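Local coordinates for protein prolyl oligopeptidase (Galerina marginata, PDB 5N4B) that cleaves peptides on the C-terminal side of proline residues and converts linear precursors of the amanitin toxins into macrocycles, at residues H95-Y100 against D130-P135; C149-S152 against F157-Y160; P259-G264 against N309-D314; K691-W696 against M701-D706. The protein carries 1 engineered substitution. All blocks are in the same frame, centred on the assembly; numbering follows the deposited sequence.

Contacts 1, 2 and 3 belong to the beta-propeller and contact 4 to the alpha/beta-hydrolase domain. Contacts 1 and 2 lie in consecutive blades, their centres 12 Å apart, and their aromatic side chains run into one another: Phe133 CZ of contact 1 comes within 3.4 Å of Tyr160 CD2 of contact 2. Both also pack against the bound peptide, through Phe99 and through Cys149 and Phe151. Contact 3, in a later blade, has its centre 27 Å from that of contact 2. Contact 4 is closest to catalysis: the side chains of Lys703 and the charge-relay residue Asp662 are about 9 Å apart, and the catalytic His699 falls between its two segments in the sequence.

Contact 1 (H95-Y100 against D130-P135); sequences HWYWFY and DVFFDP
Tyr97 and Phe132 meet in a single perpendicular pair of rings, and no hydrogen bond crosses between their segments. The planes stand at 90° and the centroids are 5.8 Å apart, an offset edge-to-face stack in which Tyr97 presents its edge to the face of Phe132. The closest atoms, Tyr97 CE2 and Phe132 CG at 4.2 Å, show the offset: the tyrosine edge meets the side of the phenylalanine ring that is bonded to CB. Phe132 brings its ring across with CG anti to the backbone N (chi1 165°), whereas Tyr97 carries CG beside its own N. The two CA atoms are 8.3 Å apart because the strands are not neighbours. In this four-stranded antiparallel propeller blade, strand 109-113 runs between strands 96-101 and 129-133, and the rings meet across it. At the outer strand a classic beta bulge makes Phe132 and Phe133 both face Leu110, and the wholly apolar ring of Phe132 suits this buried place. Tyrosine suits its place for a different reason: its ring is buried, but its hydroxyl is hydrogen-bonded to Asp93 OD2 just ahead of the strand, which satisfies the hydroxyl and restrains that end of the ring. Beyond the pair, the Tyr97 ring also meets that of Phe151 in the next blade.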
loop_
_atom_site.group_PDB
_atom_site.type_symbol
_atom_site.label_atom_id
_atom_site.label_comp_id
_atom_site.label_asym_id
_atom_site.label_seq_id
_atom_site.Cartn_x
_atom_site.Cartn_y
_atom_site.Cartn_z
ATOM N N HIS A 95 8.499 24.188 -16.599
ATOM C CA HIS A 95 7.160 24.259 -16.035
ATOM C C HIS A 95 7.002 23.238 -14.914
ATOM O O HIS A 95 7.734 22.265 -14.821
ATOM C CB HIS A 95 6.127 24.032 -17.154
ATOM C CG HIS A 95 6.027 25.192 -18.100
ATOM N ND1 HIS A 95 4.979 26.077 -18.081
ATOM C CD2 HIS A 95 6.915 25.673 -19.010
ATOM C CE1 HIS A 95 5.181 27.016 -19.002
ATOM N NE2 HIS A 95 6.355 26.806 -19.562
ATOM N N TRP A 96 6.026 23.522 -14.070
ATOM C CA TRP A 96 5.723 22.732 -12.898
ATOM C C TRP A 96 4.433 21.953 -13.114
ATOM O O TRP A 96 3.446 22.483 -13.645
ATOM C CB TRP A 96 5.573 23.689 -11.707
ATOM C CG TRP A 96 6.783 24.411 -11.302
ATOM C CD1 TRP A 96 7.256 25.538 -11.853
ATOM C CD2 TRP A 96 7.654 24.072 -10.246
ATOM N NE1 TRP A 96 8.400 25.945 -11.189
ATOM C CE2 TRP A 96 8.651 25.046 -10.192
ATOM C CE3 TRP A 96 7.705 23.022 -9.332
ATOM C CZ2 TRP A 96 9.669 25.015 -9.242
ATOM C CZ3 TRP A 96 8.740 22.990 -8.405
ATOM C CH2 TRP A 96 9.682 23.987 -8.361
ATOM N N TYR A 97 4.431 20.709 -12.669
ATOM C CA TYR A 97 3.312 19.798 -12.896
ATOM C C TYR A 97 2.886 19.186 -11.568
ATOM O O TYR A 97 3.729 18.808 -10.751
ATOM C CB TYR A 97 3.741 18.689 -13.853
ATOM C CG TYR A 97 4.084 19.123 -15.237
ATOM C CD1 TYR A 97 5.251 19.867 -15.502
ATOM C CD2 TYR A 97 3.251 18.811 -16.294
ATOM C CE1 TYR A 97 5.572 20.257 -16.812
ATOM C CE2 TYR A 97 3.580 19.178 -17.595
ATOM C CZ TYR A 97 4.747 19.909 -17.826
ATOM O OH TYR A 97 5.065 20.269 -19.129
ATOM N N TRP A 98 1.586 19.050 -11.356
ATOM C CA TRP A 98 1.089 18.536 -10.096
ATOM C C TRP A 98 -0.293 17.936 -10.325
ATOM O O TRP A 98 -1.015 18.311 -11.260
ATOM C CB TRP A 98 1.009 19.647 -9.016
ATOM C CG TRP A 98 -0.006 20.691 -9.276
ATOM C CD1 TRP A 98 -1.279 20.746 -8.757
ATOM C CD2 TRP A 98 0.124 21.840 -10.131
ATOM N NE1 TRP A 98 -1.948 21.849 -9.264
ATOM C CE2 TRP A 98 -1.112 22.530 -10.105
ATOM C CE3 TRP A 98 1.143 22.334 -10.926
ATOM C CZ2 TRP A 98 -1.322 23.719 -10.806
ATOM C CZ3 TRP A 98 0.923 23.515 -11.623
ATOM C CH2 TRP A 98 -0.296 24.166 -11.576
ATOM N N PHE A 99 -0.684 17.030 -9.436
ATOM C CA PHE A 99 -2.036 16.459 -9.474
ATOM C C PHE A 99 -2.992 17.286 -8.633
ATOM O O PHE A 99 -2.647 17.810 -7.577
ATOM C CB PHE A 99 -2.041 15.001 -8.972
ATOM C CG PHE A 99 -1.432 14.050 -9.937
ATOM C CD1 PHE A 99 -2.181 13.531 -10.977
ATOM C CD2 PHE A 99 -0.115 13.674 -9.791
ATOM C CE1 PHE A 99 -1.613 12.651 -11.871
ATOM C CE2 PHE A 99 0.440 12.766 -10.672
ATOM C CZ PHE A 99 -0.321 12.263 -11.713
ATOM N N TYR A 100 -4.213 17.387 -9.135
ATOM C CA TYR A 100 -5.282 18.173 -8.533
ATOM C C TYR A 100 -6.596 17.423 -8.653
ATOM O O TYR A 100 -6.920 16.942 -9.740
ATOM C CB TYR A 100 -5.424 19.568 -9.201
ATOM C CG TYR A 100 -6.593 20.410 -8.719
ATOM C CD1 TYR A 100 -6.684 20.816 -7.397
ATOM C CD2 TYR A 100 -7.614 20.733 -9.555
ATOM C CE1 TYR A 100 -7.752 21.556 -6.954
ATOM C CE2 TYR A 100 -8.689 21.497 -9.116
ATOM C CZ TYR A 100 -8.726 21.868 -7.808
ATOM O OH TYR A 100 -9.823 22.623 -7.413
ATOM N N ASP A 130 -3.075 24.648 -16.301
ATOM C CA ASP A 130 -4.011 24.078 -17.261
ATOM C C ASP A 130 -3.891 22.557 -17.183
ATOM O O ASP A 130 -2.869 22.005 -16.756
ATOM C CB ASP A 130 -3.674 24.457 -18.733
ATOM C CG ASP A 130 -3.447 25.961 -18.978
ATOM O OD1 ASP A 130 -4.345 26.715 -18.645
ATOM O OD2 ASP A 130 -2.357 26.343 -19.500
ATOM N N VAL A 131 -4.921 21.834 -17.607
ATOM C CA VAL A 131 -4.859 20.381 -17.655
ATOM C C VAL A 131 -3.779 19.963 -18.623
ATOM O O VAL A 131 -3.735 20.425 -19.770
ATOM C CB VAL A 131 -6.224 19.794 -18.055
ATOM C CG1 VAL A 131 -6.133 18.302 -18.315
ATOM C CG2 VAL A 131 -7.297 20.131 -17.027
ATOM N N PHE A 132 -2.934 19.024 -18.193
ATOM C CA PHE A 132 -2.030 18.293 -19.065
ATOM C C PHE A 132 -2.526 16.877 -19.324
ATOM O O PHE A 132 -2.573 16.434 -20.481
ATOM C CB PHE A 132 -0.560 18.269 -18.548
ATOM C CG PHE A 132 0.263 17.259 -19.221
ATOM C CD1 PHE A 132 0.433 17.304 -20.583
ATOM C CD2 PHE A 132 0.793 16.166 -18.552
ATOM C CE1 PHE A 132 1.090 16.318 -21.234
ATOM C CE2 PHE A 132 1.448 15.199 -19.192
ATOM C CZ PHE A 132 1.634 15.249 -20.527
ATOM N N PHE A 133 -2.931 16.152 -18.289
ATOM C CA PHE A 133 -3.297 14.753 -18.478
ATOM C C PHE A 133 -4.414 14.415 -17.519
ATOM O O PHE A 133 -4.208 14.383 -16.288
ATOM C CB PHE A 133 -2.091 13.818 -18.276
ATOM C CG PHE A 133 -2.381 12.383 -18.568
ATOM C CD1 PHE A 133 -2.319 11.921 -19.874
ATOM C CD2 PHE A 133 -2.746 11.501 -17.583
ATOM C CE1 PHE A 133 -2.580 10.602 -20.198
ATOM C CE2 PHE A 133 -3.015 10.147 -17.946
ATOM C CZ PHE A 133 -2.949 9.760 -19.260
ATOM N N ASP A 134 -5.599 14.173 -18.071
ATOM C CA ASP A 134 -6.796 13.835 -17.294
ATOM C C ASP A 134 -7.070 12.343 -17.451
ATOM O O ASP A 134 -7.622 11.916 -18.478
ATOM C CB ASP A 134 -7.996 14.656 -17.758
ATOM C CG ASP A 134 -9.239 14.388 -16.948
ATOM O OD1 ASP A 134 -9.215 13.428 -16.156
ATOM O OD2 ASP A 134 -10.235 15.135 -17.110
ATOM N N PRO A 135 -6.687 11.500 -16.497
ATOM C CA PRO A 135 -6.884 10.062 -16.708
ATOM C C PRO A 135 -8.344 9.677 -16.792
ATOM O O PRO A 135 -8.656 8.562 -17.258
ATOM C CB PRO A 135 -6.199 9.429 -15.496
ATOM C CG PRO A 135 -5.697 10.438 -14.677
ATOM C CD PRO A 135 -6.069 11.795 -15.205
#

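Contact 2 (C149-S152 against F157-Y160); sequences CKFS and FFAY
Phe151 and Phe158 form the dense part of this hairpin, with Phe158 CD1 set over the centre of the Phe151 ring, 3.4 Å above its plane. The planes are inclined at 48°, so the pair is neither a stack nor edge-to-face. Cys149 packs on Phe158 as well, its CB 3.5 Å from Phe158 CZ. With chi1 at 68°, SG lies between the backbone N and the carbonyl carbon and comes to 3.6 Å from Phe158 CE1, an oblique sulfur-aromatic contact for which a small, polarisable thiol is well suited.

On the face of Lys150 and Ala159 the segments touch less. Ala159 offers only a methyl, and Lys150 runs away to place NZ on Ile206 O. Backbone bonds hold this pair: Lys150 N to Ala159 O at 2.9 Å and Ala159 N to Lys150 O at 3.0 Å. At the turn end Ser152 N donates to Phe157 O almost linearly (170°), while Ser152 OG accepts from Phe157 N at 3.0 Å and also bonds to Asp154. The ring of Phe157 leads off to a partly exposed position.

The backbone of Phe151 hydrogen-bonds to the bound peptide, on which Cys149 and Phe151 pack. Strand 144-151 is the innermost of its propeller blade, beside strand 157-164. Leu110 of the preceding blade touches Phe151 and Phe158, and Trp208 of the following blade touches Ala159.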
loop_
_atom_site.group_PDB
_atom_site.type_symbol
_atom_site.label_atom_id
_atom_site.label_comp_id
_atom_site.label_asym_id
_atom_site.label_seq_id
_atom_site.Cartn_x
_atom_site.Cartn_y
_atom_site.Cartn_z
ATOM N N CYS A 149 2.869 6.682 -13.591
ATOM C CA CYS A 149 3.380 7.539 -14.645
ATOM C C CYS A 149 4.764 8.058 -14.324
ATOM O O CYS A 149 5.211 8.078 -13.161
ATOM C CB CYS A 149 2.410 8.669 -14.992
ATOM S SG CYS A 149 2.218 9.892 -13.694
ATOM N N LYS A 150 5.442 8.515 -15.379
ATOM C CA LYS A 150 6.823 8.996 -15.237
ATOM C C LYS A 150 7.175 9.864 -16.432
ATOM O O LYS A 150 7.164 9.388 -17.577
ATOM C CB LYS A 150 7.804 7.805 -15.131
ATOM C CG LYS A 150 9.175 8.183 -14.569
ATOM C CD LYS A 150 9.043 8.395 -13.040
ATOM C CE LYS A 150 10.283 8.392 -12.277
ATOM N NZ LYS A 150 10.951 7.036 -12.269
ATOM N N PHE A 151 7.547 11.117 -16.169
ATOM C CA PHE A 151 8.097 11.997 -17.194
ATOM C C PHE A 151 9.550 11.636 -17.467
ATOM O O PHE A 151 10.311 11.258 -16.572
ATOM C CB PHE A 151 8.066 13.440 -16.719
ATOM C CG PHE A 151 6.705 14.080 -16.738
ATOM C CD1 PHE A 151 6.127 14.561 -17.896
ATOM C CD2 PHE A 151 6.030 14.232 -15.546
ATOM C CE1 PHE A 151 4.891 15.193 -17.876
ATOM C CE2 PHE A 151 4.788 14.905 -15.552
ATOM C CZ PHE A 151 4.241 15.352 -16.727
ATOM N N SER A 152 9.962 11.850 -18.715
ATOM C CA SER A 152 11.358 11.693 -19.071
ATOM C C SER A 152 12.205 12.790 -18.419
ATOM O O SER A 152 11.712 13.885 -18.114
ATOM C CB SER A 152 11.550 11.714 -20.575
ATOM O OG SER A 152 11.083 12.920 -21.144
ATOM N N PHE A 157 8.716 13.899 -22.748
ATOM C CA PHE A 157 7.800 12.797 -22.894
ATOM C C PHE A 157 7.224 12.413 -21.548
ATOM O O PHE A 157 7.823 12.652 -20.498
ATOM C CB PHE A 157 8.438 11.566 -23.564
ATOM C CG PHE A 157 8.766 11.796 -24.999
ATOM C CD1 PHE A 157 7.768 11.879 -25.920
ATOM C CD2 PHE A 157 10.055 12.035 -25.391
ATOM C CE1 PHE A 157 8.051 12.116 -27.261
ATOM C CE2 PHE A 157 10.332 12.267 -26.730
ATOM C CZ PHE A 157 9.345 12.318 -27.628
ATOM N N PHE A 158 6.036 11.827 -21.610
ATOM C CA PHE A 158 5.292 11.371 -20.448
ATOM C C PHE A 158 4.876 9.942 -20.709
ATOM O O PHE A 158 4.108 9.679 -21.636
ATOM C CB PHE A 158 4.072 12.267 -20.256
ATOM C CG PHE A 158 3.139 11.876 -19.115
ATOM C CD1 PHE A 158 3.536 12.032 -17.788
ATOM C CD2 PHE A 158 1.862 11.401 -19.355
ATOM C CE1 PHE A 158 2.666 11.769 -16.768
ATOM C CE2 PHE A 158 1.005 11.127 -18.318
ATOM C CZ PHE A 158 1.399 11.266 -17.050
ATOM N N ALA A 159 5.377 9.020 -19.917
ATOM C CA ALA A 159 5.009 7.609 -20.011
ATOM C C ALA A 159 3.952 7.311 -18.958
ATOM O O ALA A 159 4.051 7.801 -17.834
ATOM C CB ALA A 159 6.223 6.724 -19.798
ATOM N N TYR A 160 2.925 6.555 -19.321
ATOM C CA TYR A 160 1.826 6.327 -18.407
ATOM C C TYR A 160 1.264 4.935 -18.580
ATOM O O TYR A 160 1.038 4.493 -19.712
ATOM C CB TYR A 160 0.722 7.366 -18.545
ATOM C CG TYR A 160 0.171 7.568 -19.926
ATOM C CD1 TYR A 160 0.865 8.339 -20.853
ATOM C CD2 TYR A 160 -1.101 7.128 -20.298
ATOM C CE1 TYR A 160 0.354 8.602 -22.119
ATOM C CE2 TYR A 160 -1.626 7.412 -21.577
ATOM C CZ TYR A 160 -0.873 8.178 -22.457
ATOM O OH TYR A 160 -1.382 8.505 -23.718
#

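Contact 3 (P259-G264 against N309-D314); sequences PEWIYG and NEYAAD
One face of the Trp261 indole carries the hydroxyl of Tyr311, which lies 3.3 Å above the plane and is offset toward the rim of the ring. The edge of Tyr311 points at that face, with Trp261 CZ3 in the plane of the phenol. This is a T-shaped pair: the tyrosine plane and the six-membered ring of the indole meet at 84°, their centroids 5.1 Å apart. Two atoms of Tyr311 do the touching. Its OH sits over the CD2-CE3 bond of the benzo ring, 3.3 Å from Trp261 CE3, and its CE2 rests 3.6 Å from Trp261 CH2.

With chi2 of Trp261 near zero (11°), CD1 almost eclipses CA and the benzo half of the indole is swung outward to meet the tyrosine. Long side chains are needed here, because the CA atoms are 11.7 Å apart. Tryptophan offers a broad face, and tyrosine adds the reach of its hydroxyl.

Trp261 sits just before strand 262-267, the innermost strand of its propeller blade. Tyr311 belongs to the connection that leaves the outermost strand, 305-308, for the next blade. The pair therefore spans the blade, both side chains also touching Gln278 and Leu287 on the two strands between, and Trp261 stacks on His258.

No hydrogen bond or charge joins the segments, so the attraction probably rests mainly on dispersion and on the electrostatics of an aromatic edge against a pi face, which suits two partly exposed residues with polar atoms at their rims.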
loop_
_atom_site.group_PDB
_atom_site.type_symbol
_atom_site.label_atom_id
_atom_site.label_comp_id
_atom_site.label_asym_id
_atom_site.label_seq_id
_atom_site.Cartn_x
_atom_site.Cartn_y
_atom_site.Cartn_z
ATOM N N PRO A 259 12.013 -18.795 -12.175
ATOM C CA PRO A 259 10.887 -18.111 -12.811
ATOM C C PRO A 259 10.058 -17.271 -11.884
ATOM O O PRO A 259 9.275 -16.458 -12.398
ATOM C CB PRO A 259 10.072 -19.252 -13.427
ATOM C CG PRO A 259 10.582 -20.480 -12.787
ATOM C CD PRO A 259 11.962 -20.250 -12.336
ATOM N N GLU A 260 10.186 -17.422 -10.570
ATOM C CA GLU A 260 9.417 -16.659 -9.618
ATOM C C GLU A 260 10.083 -15.343 -9.223
ATOM O O GLU A 260 9.408 -14.495 -8.632
ATOM C CB GLU A 260 9.104 -17.497 -8.369
ATOM C CG GLU A 260 10.204 -17.645 -7.326
ATOM C CD GLU A 260 11.362 -18.627 -7.647
ATOM O OE1 GLU A 260 11.569 -19.119 -8.818
ATOM O OE2 GLU A 260 12.090 -18.890 -6.644
ATOM N N TRP A 261 11.367 -15.153 -9.548
ATOM C CA TRP A 261 12.057 -13.923 -9.157
ATOM C C TRP A 261 11.528 -12.756 -9.996
ATOM O O TRP A 261 11.150 -12.913 -11.154
ATOM C CB TRP A 261 13.555 -14.045 -9.350
ATOM C CG TRP A 261 14.237 -15.049 -8.482
ATOM C CD1 TRP A 261 13.653 -16.003 -7.700
ATOM C CD2 TRP A 261 15.641 -15.208 -8.344
ATOM N NE1 TRP A 261 14.641 -16.739 -7.068
ATOM C CE2 TRP A 261 15.863 -16.263 -7.450
ATOM C CE3 TRP A 261 16.735 -14.558 -8.895
ATOM C CZ2 TRP A 261 17.141 -16.687 -7.103
ATOM C CZ3 TRP A 261 18.029 -14.959 -8.526
ATOM C CH2 TRP A 261 18.211 -16.031 -7.660
ATOM N N ILE A 262 11.517 -11.570 -9.407
ATOM C CA ILE A 262 11.146 -10.333 -10.080
ATOM C C ILE A 262 12.288 -9.318 -9.962
ATOM O O ILE A 262 13.251 -9.508 -9.198
ATOM C CB ILE A 262 9.795 -9.770 -9.615
ATOM C CG1 ILE A 262 9.848 -9.360 -8.146
ATOM C CG2 ILE A 262 8.701 -10.820 -9.899
ATOM C CD1 ILE A 262 8.623 -8.469 -7.737
ATOM N N TYR A 263 12.150 -8.233 -10.718
ATOM C CA TYR A 263 13.244 -7.352 -11.054
ATOM C C TYR A 263 12.841 -5.890 -10.867
ATOM O O TYR A 263 11.679 -5.518 -11.000
ATOM C CB TYR A 263 13.759 -7.576 -12.494
ATOM C CG TYR A 263 14.081 -9.026 -12.669
ATOM C CD1 TYR A 263 15.142 -9.588 -11.988
ATOM C CD2 TYR A 263 13.238 -9.870 -13.392
ATOM C CE1 TYR A 263 15.376 -10.937 -12.059
ATOM C CE2 TYR A 263 13.491 -11.240 -13.467
ATOM C CZ TYR A 263 14.557 -11.742 -12.785
ATOM O OH TYR A 263 14.823 -13.079 -12.801
ATOM N N GLY A 264 13.816 -5.080 -10.525
ATOM C CA GLY A 264 13.682 -3.638 -10.560
ATOM C C GLY A 264 14.954 -3.023 -11.109
ATOM O O GLY A 264 15.968 -3.701 -11.267
ATOM N N ASN A 309 25.458 -10.451 -4.702
ATOM C CA ASN A 309 25.063 -11.644 -5.428
ATOM C C ASN A 309 24.583 -12.781 -4.533
ATOM O O ASN A 309 24.495 -13.921 -4.997
ATOM C CB ASN A 309 26.183 -12.125 -6.341
ATOM C CG ASN A 309 25.677 -12.932 -7.476
ATOM O OD1 ASN A 309 24.608 -12.661 -8.036
ATOM N ND2 ASN A 309 26.450 -13.964 -7.838
ATOM N N GLU A 310 24.199 -12.489 -3.304
ATOM C CA GLU A 310 23.475 -13.426 -2.452
ATOM C C GLU A 310 22.379 -12.636 -1.760
ATOM O O GLU A 310 22.504 -11.421 -1.556
ATOM C CB GLU A 310 24.403 -14.077 -1.406
ATOM C CG GLU A 310 25.195 -13.037 -0.618
ATOM C CD GLU A 310 25.920 -13.562 0.644
ATOM O OE1 GLU A 310 26.331 -14.750 0.658
ATOM O OE2 GLU A 310 26.036 -12.783 1.634
ATOM N N TYR A 311 21.287 -13.319 -1.455
ATOM C CA TYR A 311 20.150 -12.752 -0.745
ATOM C C TYR A 311 20.465 -12.697 0.741
ATOM O O TYR A 311 20.491 -13.726 1.422
ATOM C CB TYR A 311 18.888 -13.586 -0.999
ATOM C CG TYR A 311 18.302 -13.366 -2.380
ATOM C CD1 TYR A 311 17.543 -12.229 -2.649
ATOM C CD2 TYR A 311 18.518 -14.269 -3.410
ATOM C CE1 TYR A 311 17.010 -11.996 -3.886
ATOM C CE2 TYR A 311 17.989 -14.062 -4.670
ATOM C CZ TYR A 311 17.225 -12.930 -4.904
ATOM O OH TYR A 311 16.698 -12.692 -6.147
ATOM N N ALA A 312 20.640 -11.491 1.258
ATOM C CA ALA A 312 20.974 -11.305 2.674
ATOM C C ALA A 312 20.425 -10.005 3.256
ATOM O O ALA A 312 20.167 -9.928 4.461
ATOM C CB ALA A 312 22.467 -11.346 2.889
ATOM N N ALA A 313 20.228 -8.981 2.427
ATOM C CA ALA A 313 19.864 -7.678 2.946
ATOM C C ALA A 313 19.175 -6.871 1.853
ATOM O O ALA A 313 19.205 -7.231 0.668
ATOM C CB ALA A 313 21.120 -6.951 3.451
ATOM N N ASP A 314 18.572 -5.765 2.269
ATOM C CA ASP A 314 17.900 -4.797 1.401
ATOM C C ASP A 314 18.926 -3.765 0.953
ATOM O O ASP A 314 19.656 -3.233 1.793
ATOM C CB ASP A 314 16.826 -4.144 2.289
ATOM C CG ASP A 314 15.925 -3.117 1.600
ATOM O OD1 ASP A 314 16.270 -2.590 0.541
ATOM O OD2 ASP A 314 14.853 -2.795 2.192
#

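Contact 4 (K691-W696 against M701-D706); sequences KIDKSW and MGKPTD
Lys703 NZ and Asp693 OD2 form a short salt bridge of 2.6 Å, in which the carboxylate uses its anti lone pair, the one facing away from OD1. The ammonium group has two further partners, Asp711 OD2 and Asn659 OD1, so three acceptors surround it. Lysine suits the place because its chain, extended beyond CG, carries the charge across from the other segment. Lys707 NZ adds a long, weak ion pair to Asp693 OD2.

The second carboxylate oxygen is used locally: Asp693 OD1 accepts from Ser695 N at 3.0 Å (164°), closing an Asx turn where strand 688-693 ends. The short aspartate can thus serve turn and salt bridge at once. This is the edge strand of the alpha/beta-hydrolase sheet, and the loop running from it to helix 705-722 carries the catalytic His699, as is usual in this fold. The salt bridge ties together the two ends of the histidine loop.

Lys691 NZ, 6.7 Å from Lys703 NZ, has salt bridges to Asp711 and Asp714; Asp711 therefore serves both lysines and would offset their like charges.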
loop_
_atom_site.group_PDB
_atom_site.type_symbol
_atom_site.label_atom_id
_atom_site.label_comp_id
_atom_site.label_asym_id
_atom_site.label_seq_id
_atom_site.Cartn_x
_atom_site.Cartn_y
_atom_site.Cartn_z
ATOM N N LYS A 691 -20.016 -9.132 1.801
ATOM C CA LYS A 691 -20.293 -8.308 0.631
ATOM C C LYS A 691 -19.279 -8.645 -0.445
ATOM O O LYS A 691 -18.090 -8.810 -0.158
ATOM C CB LYS A 691 -20.122 -6.829 0.975
ATOM C CG LYS A 691 -21.252 -6.232 1.669
ATOM C CD LYS A 691 -20.961 -4.741 1.969
ATOM C CE LYS A 691 -20.756 -3.905 0.720
ATOM N NZ LYS A 691 -20.597 -2.432 0.967
ATOM N N ILE A 692 -19.732 -8.693 -1.697
ATOM C CA ILE A 692 -18.925 -9.146 -2.821
ATOM C C ILE A 692 -19.143 -8.150 -3.948
ATOM O O ILE A 692 -20.194 -8.175 -4.608
ATOM C CB ILE A 692 -19.281 -10.567 -3.268
ATOM C CG1 ILE A 692 -19.153 -11.526 -2.067
ATOM C CG2 ILE A 692 -18.344 -10.957 -4.408
ATOM C CD1 ILE A 692 -19.919 -12.812 -2.116
ATOM N N ASP A 693 -18.167 -7.294 -4.195
ATOM C CA ASP A 693 -18.283 -6.340 -5.296
ATOM C C ASP A 693 -17.959 -7.061 -6.596
ATOM O O ASP A 693 -16.844 -7.552 -6.754
ATOM C CB ASP A 693 -17.349 -5.159 -5.055
ATOM C CG ASP A 693 -17.514 -4.028 -6.099
ATOM O OD1 ASP A 693 -17.991 -4.290 -7.222
ATOM O OD2 ASP A 693 -17.160 -2.865 -5.801
ATOM N N LYS A 694 -18.910 -7.102 -7.530
ATOM C CA LYS A 694 -18.755 -7.910 -8.749
ATOM C C LYS A 694 -18.197 -7.130 -9.936
ATOM O O LYS A 694 -18.063 -7.701 -11.015
ATOM C CB LYS A 694 -20.069 -8.606 -9.049
ATOM C CG LYS A 694 -20.278 -9.709 -7.989
ATOM C CD LYS A 694 -21.503 -10.527 -8.171
ATOM C CE LYS A 694 -21.433 -11.737 -7.261
ATOM N NZ LYS A 694 -22.699 -12.467 -7.362
ATOM N N SER A 695 -17.796 -5.876 -9.750
ATOM C CA SER A 695 -17.016 -5.170 -10.747
ATOM C C SER A 695 -15.598 -5.694 -10.678
ATOM O O SER A 695 -14.985 -5.687 -9.607
ATOM C CB SER A 695 -17.053 -3.673 -10.492
ATOM O OG SER A 695 -16.277 -2.969 -11.466
ATOM N N TRP A 696 -15.089 -6.179 -11.792
ATOM C CA TRP A 696 -13.774 -6.810 -11.845
ATOM C C TRP A 696 -12.735 -5.742 -12.107
ATOM O O TRP A 696 -12.438 -5.400 -13.265
ATOM C CB TRP A 696 -13.749 -7.905 -12.904
ATOM C CG TRP A 696 -12.522 -8.813 -12.805
ATOM C CD1 TRP A 696 -11.237 -8.452 -12.935
ATOM C CD2 TRP A 696 -12.521 -10.198 -12.499
ATOM N NE1 TRP A 696 -10.405 -9.534 -12.759
ATOM C CE2 TRP A 696 -11.172 -10.627 -12.495
ATOM C CE3 TRP A 696 -13.524 -11.117 -12.238
ATOM C CZ2 TRP A 696 -10.807 -11.942 -12.221
ATOM C CZ3 TRP A 696 -13.187 -12.410 -11.987
ATOM C CH2 TRP A 696 -11.823 -12.814 -11.959
ATOM N N MET A 701 -6.293 -0.818 -10.175
ATOM C CA MET A 701 -7.385 0.126 -10.295
ATOM C C MET A 701 -8.118 0.241 -8.977
ATOM O O MET A 701 -8.259 -0.734 -8.222
ATOM C CB MET A 701 -8.372 -0.345 -11.366
ATOM C CG MET A 701 -7.792 -0.285 -12.750
ATOM S SD MET A 701 -8.940 -0.789 -14.040
ATOM C CE MET A 701 -10.141 0.546 -14.035
ATOM N N GLY A 702 -8.646 1.421 -8.756
ATOM C CA GLY A 702 -9.542 1.680 -7.657
ATOM C C GLY A 702 -10.997 1.781 -8.101
ATOM O O GLY A 702 -11.330 1.806 -9.274
ATOM N N LYS A 703 -11.856 1.849 -7.109
ATOM C CA LYS A 703 -13.278 2.033 -7.349
ATOM C C LYS A 703 -13.603 3.499 -7.570
ATOM O O LYS A 703 -12.858 4.376 -7.115
ATOM C CB LYS A 703 -14.050 1.577 -6.117
ATOM C CG LYS A 703 -13.891 0.117 -5.763
ATOM C CD LYS A 703 -14.806 -0.267 -4.674
ATOM C CE LYS A 703 -14.540 -1.711 -4.302
ATOM N NZ LYS A 703 -15.724 -2.355 -3.683
ATOM N N PRO A 704 -14.754 3.799 -8.167
ATOM C CA PRO A 704 -15.188 5.201 -8.233
ATOM C C PRO A 704 -15.433 5.753 -6.832
ATOM O O PRO A 704 -15.807 5.028 -5.913
ATOM C CB PRO A 704 -16.477 5.154 -9.049
ATOM C CG PRO A 704 -16.483 3.766 -9.734
ATOM C CD PRO A 704 -15.687 2.874 -8.834
ATOM N N THR A 705 -15.263 7.061 -6.698
ATOM C CA THR A 705 -15.421 7.706 -5.391
ATOM C C THR A 705 -16.801 7.446 -4.794
ATOM O O THR A 705 -16.927 7.194 -3.599
ATOM C CB THR A 705 -15.196 9.199 -5.538
ATOM O OG1 THR A 705 -13.886 9.398 -6.060
ATOM C CG2 THR A 705 -15.267 9.876 -4.179
ATOM N N ASP A 706 -17.849 7.525 -5.602
ATOM C CA ASP A 706 -19.186 7.351 -5.058
ATOM C C ASP A 706 -19.375 5.966 -4.448
ATOM O O ASP A 706 -20.019 5.815 -3.396
ATOM C CB ASP A 706 -20.277 7.762 -6.055
ATOM C CG ASP A 706 -20.251 7.026 -7.408
ATOM O OD1 ASP A 706 -19.559 5.987 -7.592
ATOM O OD2 ASP A 706 -21.009 7.506 -8.336
#